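Local coordinates for probable glutathione S-transferase (Pseudomonas aeruginosa, PDB 6JWK), which probably acts as a zeta-class glutathione transferase with maleylpyruvate isomerase activity, isomerising maleylpyruvate with the help of glutathione, at residues Y13-D25 with I69-L82. Residues are numbered along the deposited sequence; the frame is centred on the assembly and turned at random.
Sequences YRVRIALALKGLD and IIDYLDAVQPEPRL
K22 sends its ammonium group to the C-terminal end of helix 66-76 and the turn after it, where one carboxylate oxygen and two carbonyl oxygens receive it. NZ forms a salt bridge with D74 OD1 at 2.8 Å. It also donates hydrogen bonds to Q77 O, at 2.7 Å, and to P80 O. The approaches differ: the bond to Q77 runs nearly along its C=O direction, whereas NZ stands well above the carbonyl plane of P80. A bend at chi2 (-71°) swings the lysine chain across to this group of oxygens. D74 OD1 also takes L82 N on its syn lone pair, and OD2 takes I83 N, so one carboxylate fixes both the lysine and the returning chain. The Q77 amide, carried on an extended chain, gives NE2 to K22 O (2.8 Å, 167°) and to E79 O, both nearly in its plane, tying the Schellman-ended helix 13-22 to the turn before cis P80.

Packing is tightest at A18, whose small CB admits L82 CD1 at 3.5 Å and also meets I70 and L73. L19 and L73 cross at about a right angle beside it. By contrast, the outer edge of the K22 end is looser and more solvent-exposed: L24 merely slides past Q77 OE1, and the CB atoms of exposed P78 and E79 point away from helix 10-22. Helix axes 10.1 Å apart at 16° are consistent with the two nearly parallel helices on one face of the thioredoxin-like N-terminal domain of glutathione transferases.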
loop_
_atom_site.group_PDB
_atom_site.type_symbol
_atom_site.label_atom_id
_atom_site.label_comp_id
_atom_site.label_asym_id
_atom_site.label_seq_id
_atom_site.Cartn_x
_atom_site.Cartn_y
_atom_site.Cartn_z
ATOM N N TYR B 13 14.844 -3.621 1.023
ATOM C CA TYR B 13 15.161 -4.612 -0.038
ATOM C C TYR B 13 14.400 -4.213 -1.327
ATOM O O TYR B 13 15.008 -4.209 -2.415
ATOM C CB TYR B 13 14.848 -5.999 0.521
ATOM C CG TYR B 13 15.292 -7.170 -0.323
ATOM C CD1 TYR B 13 16.086 -7.013 -1.457
ATOM C CD2 TYR B 13 14.989 -8.466 0.084
ATOM C CE1 TYR B 13 16.487 -8.112 -2.212
ATOM C CE2 TYR B 13 15.393 -9.571 -0.662
ATOM C CZ TYR B 13 16.151 -9.391 -1.807
ATOM O OH TYR B 13 16.552 -10.486 -2.516
ATOM N N ARG B 14 13.101 -3.912 -1.232
ATOM C CA ARG B 14 12.261 -3.506 -2.401
ATOM C C ARG B 14 12.977 -2.390 -3.165
ATOM O O ARG B 14 13.049 -2.441 -4.350
ATOM C CB ARG B 14 10.881 -2.947 -2.006
ATOM C CG ARG B 14 9.947 -3.935 -1.324
ATOM C CD ARG B 14 8.697 -3.207 -0.929
ATOM N NE ARG B 14 7.839 -4.062 -0.157
ATOM C CZ ARG B 14 6.774 -3.665 0.483
ATOM N NH1 ARG B 14 6.469 -2.377 0.501
ATOM N NH2 ARG B 14 6.040 -4.541 1.149
ATOM N N VAL B 15 13.466 -1.376 -2.464
ATOM C CA VAL B 15 14.057 -0.185 -3.130
ATOM C C VAL B 15 15.480 -0.455 -3.594
ATOM O O VAL B 15 15.890 0.121 -4.648
ATOM C CB VAL B 15 14.003 1.036 -2.187
ATOM C CG1 VAL B 15 14.605 2.251 -2.854
ATOM C CG2 VAL B 15 12.559 1.323 -1.755
ATOM N N ARG B 16 16.251 -1.266 -2.876
ATOM C CA ARG B 16 17.591 -1.705 -3.366
ATOM C C ARG B 16 17.427 -2.473 -4.685
ATOM O O ARG B 16 18.246 -2.288 -5.604
ATOM C CB ARG B 16 18.338 -2.566 -2.358
ATOM C CG ARG B 16 18.796 -1.812 -1.114
ATOM C CD ARG B 16 19.794 -2.595 -0.282
ATOM N NE ARG B 16 19.396 -3.977 -0.004
ATOM C CZ ARG B 16 18.744 -4.411 1.064
ATOM N NH1 ARG B 16 18.414 -3.583 2.041
ATOM N NH2 ARG B 16 18.465 -5.709 1.173
ATOM N N ILE B 17 16.382 -3.275 -4.835
ATOM C CA ILE B 17 16.176 -3.959 -6.152
ATOM C C ILE B 17 15.876 -2.897 -7.210
ATOM O O ILE B 17 16.472 -2.945 -8.327
ATOM C CB ILE B 17 15.029 -4.970 -6.035
ATOM C CG1 ILE B 17 15.371 -6.095 -5.055
ATOM C CG2 ILE B 17 14.603 -5.511 -7.388
ATOM C CD1 ILE B 17 14.145 -6.937 -4.666
ATOM N N ALA B 18 14.998 -1.949 -6.904
ATOM C CA ALA B 18 14.636 -0.896 -7.884
ATOM C C ALA B 18 15.903 -0.157 -8.325
ATOM O O ALA B 18 16.134 0.080 -9.568
ATOM C CB ALA B 18 13.639 0.068 -7.285
ATOM N N LEU B 19 16.702 0.312 -7.362
ATOM C CA LEU B 19 17.958 1.019 -7.721
ATOM C C LEU B 19 18.864 0.112 -8.576
ATOM O O LEU B 19 19.476 0.629 -9.521
ATOM C CB LEU B 19 18.662 1.504 -6.442
ATOM C CG LEU B 19 17.913 2.613 -5.715
ATOM C CD1 LEU B 19 18.486 2.846 -4.309
ATOM C CD2 LEU B 19 17.953 3.924 -6.505
ATOM N N ALA B 20 19.014 -1.160 -8.225
ATOM C CA ALA B 20 19.887 -2.110 -8.953
ATOM C C ALA B 20 19.355 -2.252 -10.376
ATOM O O ALA B 20 20.166 -2.118 -11.292
ATOM C CB ALA B 20 20.009 -3.431 -8.245
ATOM N N LEU B 21 18.037 -2.372 -10.578
ATOM C CA LEU B 21 17.475 -2.480 -11.945
ATOM C C LEU B 21 17.767 -1.211 -12.762
ATOM O O LEU B 21 17.963 -1.312 -13.992
ATOM C CB LEU B 21 15.972 -2.770 -11.858
ATOM C CG LEU B 21 15.626 -4.155 -11.334
ATOM C CD1 LEU B 21 14.122 -4.250 -11.075
ATOM C CD2 LEU B 21 16.072 -5.219 -12.344
ATOM N N LYS B 22 17.808 -0.048 -12.116
ATOM C CA LYS B 22 18.090 1.228 -12.810
ATOM C C LYS B 22 19.598 1.364 -13.080
ATOM O O LYS B 22 19.923 2.188 -13.905
ATOM C CB LYS B 22 17.647 2.424 -11.955
ATOM C CG LYS B 22 16.142 2.542 -11.764
ATOM C CD LYS B 22 15.410 2.953 -13.005
ATOM C CE LYS B 22 14.006 3.464 -12.742
ATOM N NZ LYS B 22 13.220 3.451 -14.006
ATOM N N GLY B 23 20.456 0.652 -12.347
ATOM C CA GLY B 23 21.927 0.795 -12.372
ATOM C C GLY B 23 22.398 1.977 -11.540
ATOM O O GLY B 23 23.427 2.565 -11.889
ATOM N N LEU B 24 21.690 2.304 -10.453
ATOM C CA LEU B 24 21.999 3.422 -9.514
ATOM C C LEU B 24 22.336 2.883 -8.113
ATOM O O LEU B 24 22.076 3.598 -7.129
ATOM C CB LEU B 24 20.751 4.322 -9.423
ATOM C CG LEU B 24 20.252 4.957 -10.717
ATOM C CD1 LEU B 24 18.894 5.585 -10.511
ATOM C CD2 LEU B 24 21.231 5.991 -11.241
ATOM N N ASP B 25 22.801 1.649 -7.938
ATOM C CA ASP B 25 22.863 1.083 -6.555
ATOM C C ASP B 25 24.139 1.545 -5.806
ATOM O O ASP B 25 24.236 1.226 -4.597
ATOM C CB ASP B 25 22.643 -0.433 -6.538
ATOM C CG ASP B 25 23.657 -1.176 -7.373
ATOM O OD1 ASP B 25 24.853 -1.109 -7.002
ATOM O OD2 ASP B 25 23.259 -1.761 -8.411
ATOM N N ILE B 69 8.710 5.742 -3.615
ATOM C CA ILE B 69 10.117 5.915 -4.043
ATOM C C ILE B 69 10.257 5.191 -5.385
ATOM O O ILE B 69 10.891 5.732 -6.289
ATOM C CB ILE B 69 11.103 5.379 -3.008
ATOM C CG1 ILE B 69 11.137 6.272 -1.772
ATOM C CG2 ILE B 69 12.477 5.223 -3.633
ATOM C CD1 ILE B 69 11.548 5.546 -0.491
ATOM N N ILE B 70 9.716 3.991 -5.509
ATOM C CA ILE B 70 9.888 3.257 -6.797
ATOM C C ILE B 70 9.271 4.087 -7.927
ATOM O O ILE B 70 9.894 4.222 -9.034
ATOM C CB ILE B 70 9.327 1.846 -6.677
ATOM C CG1 ILE B 70 10.276 1.032 -5.816
ATOM C CG2 ILE B 70 9.085 1.219 -8.041
ATOM C CD1 ILE B 70 9.706 -0.325 -5.467
ATOM N N ASP B 71 8.061 4.588 -7.717
ATOM C CA ASP B 71 7.368 5.458 -8.707
ATOM C C ASP B 71 8.223 6.698 -9.037
ATOM O O ASP B 71 8.373 7.016 -10.207
ATOM C CB ASP B 71 6.017 5.934 -8.158
ATOM C CG ASP B 71 5.243 6.725 -9.198
ATOM O OD1 ASP B 71 4.706 6.082 -10.085
ATOM O OD2 ASP B 71 5.211 7.974 -9.123
ATOM N N TYR B 72 8.806 7.355 -8.046
ATOM C CA TYR B 72 9.670 8.545 -8.240
ATOM C C TYR B 72 10.927 8.209 -9.066
ATOM O O TYR B 72 11.347 9.019 -9.931
ATOM C CB TYR B 72 10.049 9.108 -6.869
ATOM C CG TYR B 72 10.776 10.417 -6.951
ATOM C CD1 TYR B 72 10.192 11.519 -7.557
ATOM C CD2 TYR B 72 12.066 10.544 -6.471
ATOM C CE1 TYR B 72 10.861 12.728 -7.653
ATOM C CE2 TYR B 72 12.742 11.752 -6.535
ATOM C CZ TYR B 72 12.140 12.847 -7.124
ATOM O OH TYR B 72 12.825 14.024 -7.189
ATOM N N LEU B 73 11.521 7.033 -8.860
ATOM C CA LEU B 73 12.704 6.606 -9.635
ATOM C C LEU B 73 12.377 6.549 -11.127
ATOM O O LEU B 73 13.319 6.777 -11.938
ATOM C CB LEU B 73 13.199 5.241 -9.150
ATOM C CG LEU B 73 13.792 5.223 -7.755
ATOM C CD1 LEU B 73 14.263 3.815 -7.401
ATOM C CD2 LEU B 73 14.932 6.238 -7.650
ATOM N N ASP B 74 11.140 6.260 -11.509
ATOM C CA ASP B 74 10.760 6.298 -12.943
ATOM C C ASP B 74 10.761 7.741 -13.493
ATOM O O ASP B 74 10.948 7.891 -14.690
ATOM C CB ASP B 74 9.419 5.643 -13.217
ATOM C CG ASP B 74 9.438 4.134 -13.407
ATOM O OD1 ASP B 74 10.531 3.532 -13.420
ATOM O OD2 ASP B 74 8.340 3.563 -13.490
ATOM N N ALA B 75 10.630 8.767 -12.661
ATOM C CA ALA B 75 10.802 10.180 -13.080
ATOM C C ALA B 75 12.287 10.519 -13.161
ATOM O O ALA B 75 12.683 11.156 -14.133
ATOM C CB ALA B 75 10.113 11.102 -12.112
ATOM N N VAL B 76 13.081 10.063 -12.183
ATOM C CA VAL B 76 14.534 10.351 -12.081
ATOM C C VAL B 76 15.264 9.772 -13.297
ATOM O O VAL B 76 16.096 10.480 -13.852
ATOM C CB VAL B 76 15.122 9.780 -10.783
ATOM C CG1 VAL B 76 16.644 9.875 -10.792
ATOM C CG2 VAL B 76 14.525 10.452 -9.561
ATOM N N GLN B 77 14.948 8.544 -13.697
ATOM C CA GLN B 77 15.574 7.832 -14.857
ATOM C C GLN B 77 14.538 6.877 -15.421
ATOM O O GLN B 77 14.346 5.755 -14.927
ATOM C CB GLN B 77 16.811 7.050 -14.428
ATOM C CG GLN B 77 17.528 6.366 -15.583
ATOM C CD GLN B 77 18.579 5.440 -15.028
ATOM O OE1 GLN B 77 19.454 5.881 -14.298
ATOM N NE2 GLN B 77 18.451 4.140 -15.283
ATOM N N PRO B 78 13.789 7.337 -16.424
ATOM C CA PRO B 78 12.669 6.576 -16.948
ATOM C C PRO B 78 12.996 5.132 -17.363
ATOM O O PRO B 78 12.172 4.284 -17.103
ATOM C CB PRO B 78 12.261 7.434 -18.157
ATOM C CG PRO B 78 12.600 8.841 -17.714
ATOM C CD PRO B 78 13.941 8.664 -17.048
ATOM N N GLU B 79 14.130 4.905 -18.037
ATOM C CA GLU B 79 14.522 3.580 -18.598
ATOM C C GLU B 79 15.540 2.911 -17.687
ATOM O O GLU B 79 16.419 3.587 -17.158
ATOM C CB GLU B 79 15.130 3.745 -19.994
ATOM C CG GLU B 79 14.119 4.130 -21.048
ATOM C CD GLU B 79 13.038 3.091 -21.252
ATOM O OE1 GLU B 79 13.342 1.888 -21.165
ATOM O OE2 GLU B 79 11.885 3.484 -21.443
ATOM N N PRO B 80 15.443 1.593 -17.400
ATOM C CA PRO B 80 14.263 0.780 -17.708
ATOM C C PRO B 80 13.110 1.016 -16.694
ATOM O O PRO B 80 13.358 1.338 -15.537
ATOM C CB PRO B 80 14.813 -0.633 -17.592
ATOM C CG PRO B 80 15.800 -0.511 -16.436
ATOM C CD PRO B 80 16.474 0.831 -16.677
ATOM N N ARG B 81 11.867 0.916 -17.163
ATOM C CA ARG B 81 10.685 1.442 -16.458
ATOM C C ARG B 81 10.266 0.448 -15.370
ATOM O O ARG B 81 10.178 -0.713 -15.646
ATOM C CB ARG B 81 9.587 1.742 -17.473
ATOM C CG ARG B 81 8.552 2.703 -16.923
ATOM C CD ARG B 81 7.581 3.163 -17.975
ATOM N NE ARG B 81 8.276 4.131 -18.803
ATOM C CZ ARG B 81 8.499 5.395 -18.476
ATOM N NH1 ARG B 81 9.162 6.167 -19.325
ATOM N NH2 ARG B 81 8.062 5.885 -17.325
ATOM N N LEU B 82 10.016 0.869 -14.136
ATOM C CA LEU B 82 9.617 -0.108 -13.077
ATOM C C LEU B 82 8.095 -0.221 -13.019
ATOM O O LEU B 82 7.582 -1.198 -12.467
ATOM C CB LEU B 82 10.201 0.307 -11.722
ATOM C CG LEU B 82 11.727 0.345 -11.677
ATOM C CD1 LEU B 82 12.214 0.855 -10.348
ATOM C CD2 LEU B 82 12.339 -1.005 -11.969
#